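Local coordinates for protein diacylglycerol O-acyltransferase (Marinobacter hydrocarbonoclasticus, PDB 6CHJ) that probably transfers fatty acyl groups from acyl-CoA to diacylglycerol, making triacylglycerols, and also works as a wax ester synthase, at residues A204-L207 and L208-N212; E346-V349 and N350-L354; A359-H362 and L363-L367; R228-L231 and N232-I235; E335-Q338 and R339-M343. All coordinates share one frame; numbering follows the deposited sequence.

Interaction 1. Residues A204-L207 and L208-N212; sequences AKEL and LKTIN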
loop_
_atom_site.group_PDB
_atom_site.type_symbol
_atom_site.label_atom_id
_atom_site.label_comp_id
_atom_site.label_asym_id
_atom_site.label_seq_id
_atom_site.Cartn_x
_atom_site.Cartn_y
_atom_site.Cartn_z
ATOM N N ALA B 204 -22.593 -18.603 -2.149
ATOM C CA ALA B 204 -23.231 -18.715 -0.840
ATOM C C ALA B 204 -24.435 -19.641 -0.900
ATOM O O ALA B 204 -24.725 -20.354 0.067
ATOM C CB ALA B 204 -23.647 -17.342 -0.308
ATOM N N LYS B 205 -25.134 -19.664 -2.031
ATOM C CA LYS B 205 -26.286 -20.545 -2.125
ATOM C C LYS B 205 -25.853 -22.002 -2.261
ATOM O O LYS B 205 -26.451 -22.886 -1.635
ATOM C CB LYS B 205 -27.193 -20.080 -3.259
ATOM C CG LYS B 205 -28.264 -19.146 -2.729
ATOM C CD LYS B 205 -28.721 -18.127 -3.724
ATOM C CE LYS B 205 -29.730 -17.181 -3.083
ATOM N NZ LYS B 205 -30.247 -16.202 -4.082
ATOM N N GLU B 206 -24.776 -22.271 -3.007
ATOM C CA GLU B 206 -24.195 -23.612 -2.978
ATOM C C GLU B 206 -23.775 -24.024 -1.569
ATOM O O GLU B 206 -23.717 -25.226 -1.267
ATOM C CB GLU B 206 -22.999 -23.693 -3.924
ATOM C CG GLU B 206 -22.672 -25.114 -4.367
ATOM C CD GLU B 206 -23.914 -25.891 -4.775
ATOM O OE1 GLU B 206 -24.452 -25.648 -5.881
ATOM O OE2 GLU B 206 -24.361 -26.739 -3.971
ATOM N N LEU B 207 -23.488 -23.059 -0.693
ATOM C CA LEU B 207 -23.168 -23.408 0.683
ATOM C C LEU B 207 -24.425 -23.798 1.458
ATOM O O LEU B 207 -24.404 -24.771 2.219
ATOM C CB LEU B 207 -22.430 -22.249 1.363
ATOM C CG LEU B 207 -20.901 -22.293 1.262
ATOM C CD1 LEU B 207 -20.276 -20.940 1.647
ATOM C CD2 LEU B 207 -20.323 -23.439 2.103
ATOM N N LEU B 208 -25.533 -23.069 1.268
ATOM C CA LEU B 208 -26.795 -23.475 1.889
ATOM C C LEU B 208 -27.198 -24.879 1.447
ATOM O O LEU B 208 -27.526 -25.730 2.282
ATOM C CB LEU B 208 -27.904 -22.466 1.569
ATOM C CG LEU B 208 -27.805 -21.089 2.240
ATOM C CD1 LEU B 208 -28.731 -20.086 1.562
ATOM C CD2 LEU B 208 -28.070 -21.139 3.752
ATOM N N LYS B 209 -27.155 -25.148 0.136
ATOM C CA LYS B 209 -27.509 -26.477 -0.362
ATOM C C LYS B 209 -26.629 -27.548 0.271
ATOM O O LYS B 209 -27.124 -28.575 0.751
ATOM C CB LYS B 209 -27.399 -26.526 -1.891
ATOM C CG LYS B 209 -27.614 -27.932 -2.469
ATOM C CD LYS B 209 -27.286 -28.039 -3.961
ATOM C CE LYS B 209 -27.163 -29.503 -4.394
ATOM N NZ LYS B 209 -26.884 -29.660 -5.851
ATOM N N THR B 210 -25.316 -27.321 0.287
ATOM C CA THR B 210 -24.420 -28.258 0.955
ATOM C C THR B 210 -24.795 -28.409 2.420
ATOM O O THR B 210 -24.808 -29.524 2.953
ATOM C CB THR B 210 -22.965 -27.793 0.818
ATOM O OG1 THR B 210 -22.598 -27.724 -0.569
ATOM C CG2 THR B 210 -22.020 -28.735 1.565
ATOM N N ILE B 211 -25.119 -27.298 3.089
ATOM C CA ILE B 211 -25.406 -27.368 4.523
ATOM C C ILE B 211 -26.724 -28.093 4.769
ATOM O O ILE B 211 -26.842 -28.898 5.703
ATOM C CB ILE B 211 -25.412 -25.959 5.152
ATOM C CG1 ILE B 211 -24.003 -25.371 5.216
ATOM C CG2 ILE B 211 -26.034 -25.989 6.547
ATOM C CD1 ILE B 211 -24.013 -23.869 5.324
ATOM N N ASN B 212 -27.735 -27.820 3.938
ATOM C CA ASN B 212 -29.076 -28.317 4.222
ATOM C C ASN B 212 -29.176 -29.813 3.966
ATOM O O ASN B 212 -29.846 -30.530 4.721
ATOM C CB ASN B 212 -30.115 -27.542 3.405
ATOM C CG ASN B 212 -30.635 -26.318 4.144
ATOM O OD1 ASN B 212 -30.232 -26.041 5.276
ATOM N ND2 ASN B 212 -31.547 -25.590 3.517
#
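K209 and E206 sit one turn apart on the helix and run side by side in the same direction, with the lysine chain sliding past a single carboxylate oxygen. Taking K209 outward from the backbone, CB comes first, 3.7 Å from E206 OE2 and about as far from K205 O. CG stays close to the same carboxylate oxygen, and the tightest approach follows at CD, which lies 3.2 Å from E206 OE2. CE has begun to move off, and NZ ends 4.3 Å from E206 OE2, a favourable neighbourhood of opposite charges but too far for a salt bridge. K209 overshoots because it is stretched out, whereas E206 folds at chi2 (45°) and brings its carboxylate back over the methylenes. E206 also touches R195, which may share in balancing its charge.

The polar chemistry nearer the axis belongs to T210. Its OG1 donates to E206 O at 2.8 Å, while its own N reaches the same oxygen at 3.1 Å, so one carbonyl is gripped twice by one residue. On another side of the helix, I211 CG1 rests 3.1 Å from L207 O, beside the routine bond from I211 N to that oxygen. L207, L208 and I211 also pack on L364, F361 and A357 of helix 345-365. Charged residues on one flank and aliphatic ones toward a neighbouring helix are typical of an amphipathic helix, here the last turns of helix 200-212, with a threonine bonding back to the carbonyl one turn earlier.

Interaction 2. Residues E346-V349 and N350-L354; sequences EEIV and NYTAL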
loop_
_atom_site.group_PDB
_atom_site.type_symbol
_atom_site.label_atom_id
_atom_site.label_comp_id
_atom_site.label_asym_id
_atom_site.label_seq_id
_atom_site.Cartn_x
_atom_site.Cartn_y
_atom_site.Cartn_z
ATOM N N GLU B 346 -9.406 -39.286 4.923
ATOM C CA GLU B 346 -10.665 -39.059 4.221
ATOM C C GLU B 346 -11.765 -38.620 5.184
ATOM O O GLU B 346 -12.558 -37.723 4.870
ATOM C CB GLU B 346 -11.081 -40.329 3.466
ATOM C CG GLU B 346 -12.076 -40.091 2.338
ATOM C CD GLU B 346 -12.539 -41.378 1.666
ATOM O OE1 GLU B 346 -12.066 -42.465 2.072
ATOM O OE2 GLU B 346 -13.378 -41.300 0.733
ATOM N N GLU B 347 -11.824 -39.234 6.369
ATOM C CA GLU B 347 -12.836 -38.854 7.349
ATOM C C GLU B 347 -12.587 -37.440 7.867
ATOM O O GLU B 347 -13.467 -36.577 7.786
ATOM C CB GLU B 347 -12.854 -39.862 8.501
ATOM C CG GLU B 347 -13.644 -41.141 8.234
ATOM C CD GLU B 347 -13.290 -42.244 9.221
ATOM O OE1 GLU B 347 -12.114 -42.659 9.248
ATOM O OE2 GLU B 347 -14.180 -42.683 9.981
ATOM N N ILE B 348 -11.380 -37.182 8.391
ATOM C CA ILE B 348 -11.064 -35.864 8.951
ATOM C C ILE B 348 -11.383 -34.765 7.945
ATOM O O ILE B 348 -12.047 -33.773 8.269
ATOM C CB ILE B 348 -9.589 -35.790 9.388
ATOM C CG1 ILE B 348 -9.217 -36.947 10.306
ATOM C CG2 ILE B 348 -9.323 -34.478 10.092
ATOM C CD1 ILE B 348 -7.735 -37.073 10.506
ATOM N N VAL B 349 -10.915 -34.937 6.706
ATOM C CA VAL B 349 -11.149 -33.941 5.659
ATOM C C VAL B 349 -12.639 -33.689 5.465
ATOM O O VAL B 349 -13.068 -32.542 5.292
ATOM C CB VAL B 349 -10.480 -34.385 4.346
ATOM C CG1 VAL B 349 -11.211 -33.792 3.145
ATOM C CG2 VAL B 349 -9.013 -33.996 4.360
ATOM N N ASN B 350 -13.450 -34.749 5.484
ATOM C CA ASN B 350 -14.883 -34.565 5.293
ATOM C C ASN B 350 -15.560 -34.020 6.546
ATOM O O ASN B 350 -16.436 -33.154 6.453
ATOM C CB ASN B 350 -15.548 -35.872 4.870
ATOM C CG ASN B 350 -16.876 -35.632 4.191
ATOM O OD1 ASN B 350 -17.941 -35.948 4.736
ATOM N ND2 ASN B 350 -16.826 -35.024 3.006
ATOM N N TYR B 351 -15.190 -34.524 7.722
ATOM C CA TYR B 351 -15.695 -33.939 8.958
ATOM C C TYR B 351 -15.295 -32.468 9.063
ATOM O O TYR B 351 -16.124 -31.607 9.386
ATOM C CB TYR B 351 -15.181 -34.743 10.148
ATOM C CG TYR B 351 -15.551 -34.185 11.504
ATOM C CD1 TYR B 351 -16.874 -34.142 11.928
ATOM C CD2 TYR B 351 -14.568 -33.713 12.371
ATOM C CE1 TYR B 351 -17.211 -33.638 13.174
ATOM C CE2 TYR B 351 -14.897 -33.209 13.617
ATOM C CZ TYR B 351 -16.219 -33.175 14.014
ATOM O OH TYR B 351 -16.543 -32.676 15.255
ATOM N N THR B 352 -14.028 -32.159 8.769
ATOM C CA THR B 352 -13.579 -30.771 8.795
ATOM C C THR B 352 -14.403 -29.906 7.849
ATOM O O THR B 352 -14.879 -28.830 8.228
ATOM C CB THR B 352 -12.096 -30.685 8.434
ATOM O OG1 THR B 352 -11.316 -31.318 9.452
ATOM C CG2 THR B 352 -11.667 -29.233 8.288
ATOM N N ALA B 353 -14.592 -30.369 6.608
ATOM C CA ALA B 353 -15.275 -29.557 5.604
ATOM C C ALA B 353 -16.748 -29.363 5.945
ATOM O O ALA B 353 -17.312 -28.291 5.684
ATOM C CB ALA B 353 -15.130 -30.198 4.225
ATOM N N LEU B 354 -17.394 -30.387 6.511
ATOM C CA LEU B 354 -18.815 -30.274 6.841
ATOM C C LEU B 354 -19.042 -29.415 8.083
ATOM O O LEU B 354 -20.005 -28.640 8.137
ATOM C CB LEU B 354 -19.436 -31.665 7.036
ATOM C CG LEU B 354 -19.478 -32.664 5.867
ATOM C CD1 LEU B 354 -19.999 -34.024 6.332
ATOM C CD2 LEU B 354 -20.305 -32.142 4.703
#
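The backbone of E346-V349 runs straight into N350-L354 as regular alpha-helix, and each carbonyl of the first four residues takes the N-H four places on. This is an early part of helix 345-365, and its bonds are uneven: Y351 N reaches E347 O at 2.7 Å with an almost straight N-H (178°), whereas the bond from N350 N to E346 O is longer, 3.2 Å. A353 N closes on V349 O at 3.0 Å.

T352 is the side chain that bonds back to the turn before. With OG1 beside its backbone N and anti to the carbonyl carbon (chi1 -66°), the hydroxyl swings back over the preceding turn and donates to I348 O. That oxygen therefore carries two bonds from one residue, since T352 N also binds it, at 2.6 Å. The I348 and T352 side chains cross obliquely, and I348 CG2 comes 3.8 Å from T352 OG1, so a methyl lies against the hydroxyl. On other sides of the helix, CB atoms rest on carbonyl oxygens one turn back: Y351 CB lies 3.4 Å from E347 O, and A353 CB touches V349 O.

The Y351 ring leads away from the turn before it and packs on Y340 and M343 of the preceding loop, where I348 also meets M343. E347 OE1 turns back to accept from S344 N, just ahead of the helix. At I348 O the two donors differ in approach: T352 N arrives close to the carbonyl direction, T352 OG1 from well above the carbonyl plane, at 2.8 Å.

Interaction 3. Residues A359-H362 and L363-L367; sequences AAFH and LLTGL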
loop_
_atom_site.group_PDB
_atom_site.type_symbol
_atom_site.label_atom_id
_atom_site.label_comp_id
_atom_site.label_asym_id
_atom_site.label_seq_id
_atom_site.Cartn_x
_atom_site.Cartn_y
_atom_site.Cartn_z
ATOM N N ALA B 359 -19.778 -21.849 9.102
ATOM C CA ALA B 359 -18.891 -20.725 9.382
ATOM C C ALA B 359 -18.464 -20.034 8.089
ATOM O O ALA B 359 -18.397 -18.798 8.030
ATOM C CB ALA B 359 -17.673 -21.192 10.184
ATOM N N ALA B 360 -18.201 -20.815 7.032
ATOM C CA ALA B 360 -17.834 -20.215 5.752
ATOM C C ALA B 360 -18.956 -19.341 5.216
ATOM O O ALA B 360 -18.704 -18.238 4.721
ATOM C CB ALA B 360 -17.463 -21.294 4.738
ATOM N N PHE B 361 -20.204 -19.808 5.331
ATOM C CA PHE B 361 -21.337 -19.006 4.881
ATOM C C PHE B 361 -21.423 -17.708 5.662
ATOM O O PHE B 361 -21.762 -16.655 5.097
ATOM C CB PHE B 361 -22.659 -19.780 5.021
ATOM C CG PHE B 361 -23.886 -18.952 4.678
ATOM C CD1 PHE B 361 -24.385 -18.933 3.378
ATOM C CD2 PHE B 361 -24.537 -18.194 5.648
ATOM C CE1 PHE B 361 -25.502 -18.163 3.047
ATOM C CE2 PHE B 361 -25.659 -17.425 5.326
ATOM C CZ PHE B 361 -26.137 -17.410 4.015
ATOM N N HIS B 362 -21.137 -17.759 6.967
ATOM C CA HIS B 362 -21.253 -16.536 7.754
ATOM C C HIS B 362 -20.121 -15.555 7.437
ATOM O O HIS B 362 -20.374 -14.353 7.309
ATOM C CB HIS B 362 -21.274 -16.822 9.246
ATOM C CG HIS B 362 -21.415 -15.578 10.068
ATOM N ND1 HIS B 362 -22.371 -14.619 9.795
ATOM C CD2 HIS B 362 -20.702 -15.112 11.123
ATOM C CE1 HIS B 362 -22.254 -13.626 10.659
ATOM N NE2 HIS B 362 -21.249 -13.901 11.476
ATOM N N LEU B 363 -18.870 -16.047 7.353
ATOM C CA LEU B 363 -17.733 -15.204 6.960
ATOM C C LEU B 363 -18.007 -14.472 5.650
ATOM O O LEU B 363 -17.848 -13.247 5.567
ATOM C CB LEU B 363 -16.463 -16.048 6.831
ATOM C CG LEU B 363 -16.036 -16.514 8.222
ATOM C CD1 LEU B 363 -15.017 -17.626 8.169
ATOM C CD2 LEU B 363 -15.514 -15.320 9.009
ATOM N N LEU B 364 -18.477 -15.215 4.636
ATOM C CA LEU B 364 -18.693 -14.652 3.309
ATOM C C LEU B 364 -19.827 -13.634 3.293
ATOM O O LEU B 364 -19.796 -12.677 2.506
ATOM C CB LEU B 364 -18.992 -15.776 2.313
ATOM C CG LEU B 364 -17.776 -16.524 1.756
ATOM C CD1 LEU B 364 -18.212 -17.809 1.058
ATOM C CD2 LEU B 364 -16.964 -15.626 0.804
ATOM N N THR B 365 -20.850 -13.831 4.121
ATOM C CA THR B 365 -22.063 -13.041 3.950
ATOM C C THR B 365 -22.429 -12.166 5.133
ATOM O O THR B 365 -23.084 -11.137 4.925
ATOM C CB THR B 365 -23.264 -13.942 3.618
ATOM O OG1 THR B 365 -23.719 -14.615 4.804
ATOM C CG2 THR B 365 -22.911 -14.954 2.503
ATOM N N GLY B 366 -22.015 -12.519 6.355
ATOM C CA GLY B 366 -22.478 -11.792 7.520
ATOM C C GLY B 366 -23.962 -11.945 7.792
ATOM O O GLY B 366 -24.526 -11.144 8.542
ATOM N N LEU B 367 -24.615 -12.961 7.214
ATOM C CA LEU B 367 -26.057 -13.160 7.360
ATOM C C LEU B 367 -26.427 -14.303 8.296
ATOM O O LEU B 367 -27.600 -14.690 8.329
ATOM C CB LEU B 367 -26.704 -13.406 5.996
ATOM C CG LEU B 367 -26.707 -12.175 5.104
ATOM C CD1 LEU B 367 -27.475 -12.453 3.815
ATOM C CD2 LEU B 367 -27.295 -11.004 5.882
#
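T365 lies against F361 in the tight half of this last helical turn: its OG1 stands 3.4 Å above the plane of the F361 ring, offset toward the rim, and is 3.5 Å from F361 CE2. T365 CG2 sits over the same face, 4.3 Å from the ring centroid, a CH-pi contact. The hydroxyl both donates and accepts: to F361 O at 2.8 Å, from L367 N at 3.1 Å. It manages both because OG1 lies between its own backbone N and carbonyl carbon (chi1 76°), normally a crowded position. A204 of helix 200-212 packs on both T365 and F361. A valine at T365 would keep the bulk but lose the hydroxyl, and L367 N would probably be left without this acceptor, freeing the turn to shift.

The side toward L367 is looser. L367 is exposed, and its CB only grazes F361 CE2 at 4.2 Å. The backbone loosens too: T365 N makes just weak bonds, shared between F361 O and H362 O, before G366 N reaches H362 O at 2.6 Å. H362 is buried; its ring lies near G366 CA and its ND1 accepts from A368 N, just beyond the helix end. G366 has positive phi, which favours glycine. Together these features make the C-terminal end of helix 345-365, closed by a glycine that leaves helical geometry and an ST turn at T365.

Interaction 4. Residues R228-L231 and N232-I235; sequences RCML and NQKI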
loop_
_atom_site.group_PDB
_atom_site.type_symbol
_atom_site.label_atom_id
_atom_site.label_comp_id
_atom_site.label_asym_id
_atom_site.label_seq_id
_atom_site.Cartn_x
_atom_site.Cartn_y
_atom_site.Cartn_z
ATOM N N ARG B 228 -21.413 -13.659 19.919
ATOM C CA ARG B 228 -21.190 -12.368 19.307
ATOM C C ARG B 228 -20.085 -11.652 20.074
ATOM O O ARG B 228 -20.040 -11.683 21.306
ATOM C CB ARG B 228 -22.484 -11.558 19.289
ATOM C CG ARG B 228 -23.405 -11.920 18.105
ATOM C CD ARG B 228 -24.562 -10.937 17.918
ATOM N NE ARG B 228 -24.754 -10.563 16.513
ATOM C CZ ARG B 228 -25.894 -10.718 15.830
ATOM N NH1 ARG B 228 -26.960 -11.240 16.424
ATOM N NH2 ARG B 228 -25.968 -10.345 14.553
ATOM N N CYS B 229 -19.160 -11.046 19.333
ATOM C CA CYS B 229 -17.935 -10.510 19.910
ATOM C C CYS B 229 -17.419 -9.375 19.044
ATOM O O CYS B 229 -17.613 -9.364 17.824
ATOM C CB CYS B 229 -16.857 -11.585 20.033
ATOM S SG CYS B 229 -15.353 -11.011 20.834
ATOM N N MET B 230 -16.739 -8.430 19.694
ATOM C CA MET B 230 -16.182 -7.285 18.984
ATOM C C MET B 230 -15.125 -7.705 17.953
ATOM O O MET B 230 -14.933 -7.008 16.952
ATOM C CB MET B 230 -15.620 -6.277 19.995
ATOM C CG MET B 230 -14.141 -6.375 20.227
ATOM S SD MET B 230 -13.480 -5.220 21.472
ATOM C CE MET B 230 -13.238 -3.704 20.558
ATOM N N LEU B 231 -14.441 -8.842 18.157
ATOM C CA LEU B 231 -13.547 -9.357 17.118
ATOM C C LEU B 231 -14.282 -9.744 15.833
ATOM O O LEU B 231 -13.636 -9.966 14.806
ATOM C CB LEU B 231 -12.778 -10.587 17.621
ATOM C CG LEU B 231 -12.079 -10.519 18.987
ATOM C CD1 LEU B 231 -11.347 -11.808 19.291
ATOM C CD2 LEU B 231 -11.107 -9.365 19.069
ATOM N N ASN B 232 -15.607 -9.840 15.848
ATOM C CA ASN B 232 -16.258 -10.543 14.753
ATOM C C ASN B 232 -17.239 -9.638 14.016
ATOM O O ASN B 232 -18.447 -9.885 13.977
ATOM C CB ASN B 232 -16.908 -11.821 15.308
ATOM C CG ASN B 232 -15.897 -12.707 16.038
ATOM O OD1 ASN B 232 -15.937 -12.844 17.264
ATOM N ND2 ASN B 232 -14.975 -13.294 15.287
ATOM N N GLN B 233 -16.706 -8.601 13.392
ATOM C CA GLN B 233 -17.505 -7.619 12.686
ATOM C C GLN B 233 -16.757 -7.227 11.414
ATOM O O GLN B 233 -15.613 -7.628 11.199
ATOM C CB GLN B 233 -17.786 -6.403 13.587
ATOM C CG GLN B 233 -16.643 -6.112 14.563
ATOM C CD GLN B 233 -16.935 -4.956 15.524
ATOM O OE1 GLN B 233 -17.670 -4.024 15.191
ATOM N NE2 GLN B 233 -16.362 -5.020 16.726
ATOM N N LYS B 234 -17.423 -6.465 10.556
ATOM C CA LYS B 234 -16.801 -5.996 9.324
ATOM C C LYS B 234 -15.612 -5.085 9.643
ATOM O O LYS B 234 -15.627 -4.310 10.606
ATOM C CB LYS B 234 -17.832 -5.255 8.456
ATOM C CG LYS B 234 -18.871 -6.187 7.767
ATOM C CD LYS B 234 -19.853 -5.431 6.857
ATOM C CE LYS B 234 -20.379 -6.314 5.694
ATOM N NZ LYS B 234 -19.769 -5.996 4.347
ATOM N N ILE B 235 -14.570 -5.168 8.818
ATOM C CA ILE B 235 -13.293 -4.551 9.138
ATOM C C ILE B 235 -12.925 -3.545 8.050
ATOM O O ILE B 235 -13.520 -3.500 6.977
ATOM C CB ILE B 235 -12.171 -5.590 9.320
ATOM C CG1 ILE B 235 -11.957 -6.356 8.019
ATOM C CG2 ILE B 235 -12.511 -6.555 10.436
ATOM C CD1 ILE B 235 -10.657 -7.132 7.969
#
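C229 and N232 face each other across a type I beta turn, in the irregular loop between helix 200-212 and strand 239-247. N232 N closes the turn on C229 O at 2.9 Å. The asparagine side chain folds back along the turn, with CG beside its own backbone N (chi1 -56°), which lays OD1 3.2 Å from C229 CB. Its amide also passes beside the L231 carbonyl, ND2 standing 3.6 Å from L231 O. ND2 makes its hydrogen bonds to the backbone oxygens N375 O and R407 O, so this one group ties the turn to two other loops. A leucine here would have no side-chain N-H to offer, and N375 O and R407 O would probably lose their shared donor, leaving the turn less firmly joined to them.

Q233 leaves in another direction, its chain extended beyond CG and running over the M230 carbonyl. CG already lies 3.1 Å from M230 O. The terminal NE2 then donates to that oxygen, though at 2.5 Å the bond is so short that its exact length is doubtful. M230 and L231 pack on helix 262-280, M230 on Y277 and L278 and L231 on L274. C229 also packs on L278, and its SG bonds within the turn as well: the sulfur accepts from L231 N at 3.6 Å, the N-H aimed at it at 162°.

Interaction 5. Residues E335-Q338 and R339-M343; sequences EAKQ and RYRHM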
loop_
_atom_site.group_PDB
_atom_site.type_symbol
_atom_site.label_atom_id
_atom_site.label_comp_id
_atom_site.label_asym_id
_atom_site.label_seq_id
_atom_site.Cartn_x
_atom_site.Cartn_y
_atom_site.Cartn_z
ATOM N N GLU B 335 -9.342 -33.555 24.915
ATOM C CA GLU B 335 -10.553 -34.287 24.564
ATOM C C GLU B 335 -11.008 -33.991 23.140
ATOM O O GLU B 335 -11.575 -34.872 22.481
ATOM C CB GLU B 335 -11.656 -33.957 25.576
ATOM C CG GLU B 335 -11.368 -34.539 26.964
ATOM C CD GLU B 335 -12.086 -33.815 28.104
ATOM O OE1 GLU B 335 -13.175 -33.252 27.860
ATOM O OE2 GLU B 335 -11.557 -33.812 29.244
ATOM N N ALA B 336 -10.769 -32.773 22.640
ATOM C CA ALA B 336 -11.203 -32.450 21.282
ATOM C C ALA B 336 -10.325 -33.129 20.238
ATOM O O ALA B 336 -10.816 -33.498 19.161
ATOM C CB ALA B 336 -11.217 -30.937 21.069
ATOM N N LYS B 337 -9.036 -33.301 20.530
ATOM C CA LYS B 337 -8.187 -34.049 19.616
ATOM C C LYS B 337 -8.576 -35.529 19.599
ATOM O O LYS B 337 -8.506 -36.176 18.550
ATOM C CB LYS B 337 -6.712 -33.842 20.000
ATOM C CG LYS B 337 -5.669 -34.572 19.141
ATOM C CD LYS B 337 -5.586 -36.043 19.504
ATOM C CE LYS B 337 -4.562 -36.800 18.708
ATOM N NZ LYS B 337 -4.590 -38.158 19.278
ATOM N N GLN B 338 -8.999 -36.087 20.747
ATOM C CA GLN B 338 -9.291 -37.520 20.808
ATOM C C GLN B 338 -10.493 -37.899 19.947
ATOM O O GLN B 338 -10.587 -39.043 19.495
ATOM C CB GLN B 338 -9.501 -37.952 22.258
ATOM C CG GLN B 338 -8.207 -38.039 23.067
ATOM C CD GLN B 338 -7.180 -38.988 22.454
ATOM O OE1 GLN B 338 -6.460 -38.629 21.517
ATOM N NE2 GLN B 338 -7.105 -40.205 22.986
ATOM N N ARG B 339 -11.398 -36.955 19.679
ATOM C CA ARG B 339 -12.476 -37.150 18.716
ATOM C C ARG B 339 -11.914 -37.386 17.309
ATOM O O ARG B 339 -12.666 -37.639 16.363
ATOM C CB ARG B 339 -13.413 -35.935 18.758
ATOM C CG ARG B 339 -14.661 -35.994 17.869
ATOM C CD ARG B 339 -15.168 -34.586 17.524
ATOM N NE ARG B 339 -14.207 -33.810 16.727
ATOM C CZ ARG B 339 -13.350 -32.913 17.226
ATOM N NH1 ARG B 339 -13.312 -32.662 18.533
ATOM N NH2 ARG B 339 -12.517 -32.264 16.421
ATOM N N TYR B 340 -10.591 -37.312 17.160
ATOM C CA TYR B 340 -9.916 -37.627 15.907
ATOM C C TYR B 340 -9.164 -38.948 15.942
ATOM O O TYR B 340 -8.622 -39.354 14.907
ATOM C CB TYR B 340 -8.918 -36.518 15.536
ATOM C CG TYR B 340 -9.555 -35.266 15.005
ATOM C CD1 TYR B 340 -10.792 -35.310 14.386
ATOM C CD2 TYR B 340 -8.923 -34.039 15.125
ATOM C CE1 TYR B 340 -11.385 -34.171 13.898
ATOM C CE2 TYR B 340 -9.505 -32.895 14.638
ATOM C CZ TYR B 340 -10.736 -32.966 14.023
ATOM O OH TYR B 340 -11.330 -31.827 13.530
ATOM N N ARG B 341 -9.094 -39.611 17.100
ATOM C CA ARG B 341 -8.302 -40.832 17.217
ATOM C C ARG B 341 -8.734 -41.873 16.190
ATOM O O ARG B 341 -7.899 -42.448 15.479
ATOM C CB ARG B 341 -8.420 -41.396 18.634
ATOM C CG ARG B 341 -7.366 -42.432 18.988
ATOM C CD ARG B 341 -6.163 -41.781 19.665
ATOM N NE ARG B 341 -5.188 -41.270 18.701
ATOM C CZ ARG B 341 -3.948 -40.907 19.019
ATOM N NH1 ARG B 341 -3.535 -40.977 20.280
ATOM N NH2 ARG B 341 -3.127 -40.452 18.081
ATOM N N HIS B 342 -10.034 -42.112 16.081
ATOM C CA HIS B 342 -10.568 -43.174 15.226
ATOM C C HIS B 342 -11.090 -42.616 13.912
ATOM O O HIS B 342 -12.237 -42.863 13.529
ATOM C CB HIS B 342 -11.661 -43.941 15.964
ATOM C CG HIS B 342 -11.184 -44.652 17.195
ATOM N ND1 HIS B 342 -9.926 -44.465 17.729
ATOM C CD2 HIS B 342 -11.803 -45.550 17.998
ATOM C CE1 HIS B 342 -9.790 -45.218 18.806
ATOM N NE2 HIS B 342 -10.916 -45.887 18.991
ATOM N N MET B 343 -10.252 -41.854 13.205
ATOM C CA MET B 343 -10.644 -41.229 11.949
ATOM C C MET B 343 -9.479 -41.238 10.973
ATOM O O MET B 343 -8.346 -40.924 11.341
ATOM C CB MET B 343 -11.127 -39.789 12.158
ATOM C CG MET B 343 -12.522 -39.687 12.751
ATOM S SD MET B 343 -13.098 -37.987 12.897
ATOM C CE MET B 343 -13.453 -37.602 11.196
#
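R339 bends back over A336, its guanidinium lying with A336 O above one face. NH1 comes 2.7 Å from A336 O, but the angle is too poor for a hydrogen bond, while A336 CB meets the guanidinium at its edge. A bend at chi3 (64°) turns the group back this way. Toward Y340, R339 CZ stands 4.0 Å above the plane of the Y340 ring, offset toward the rim, with the guanidinium turned steeply against the ring.

The backbone carrying them forms a type I beta turn from Q338 to R341, where R341 N donates to Q338 O at 2.9 Å. Y340 CB sits 3.1 Å from K337 O. At the exposed side, Q338 and R341 run alongside each other with their amide and guanidinium planes 79° apart, and Q338 OE1 is 3.7 Å from R341 CD. K337 lies over the R341 guanidinium, but its NZ is modelled too close to be trusted.

Further out, Y340 OH donates to V310 O, which fixes the far end of the ring. The end of helix 322-338 rests through A336 on I311 of strand 310-314, outermost in its sheet within this chain, and Y340 of the following loop sits between that strand and T352 of helix 345-365.

Interactions 2 and 3 occupy the early and final turns of helix 345-365, with centres about 19 Å apart, and each has neighbours of its own. Interaction 3 packs on interaction 1, joining helix 345-365 to helix 200-212 through aliphatic and aromatic side chains. Interaction 2 instead meets interaction 5, the end of helix 322-338 and the loop leading into its helix, through tyrosine and methionine. Threonine hydroxyls bonding back one turn recur in interactions 1, 2 and 3; the one in interaction 3 also accepts. Interactions 2, 4 and 5 are surface contacts, 1 and 3 partly buried. Interactions 4 and 5 rest on turns, the first tied down by an amide, the second lined by arginine and lysine side chains.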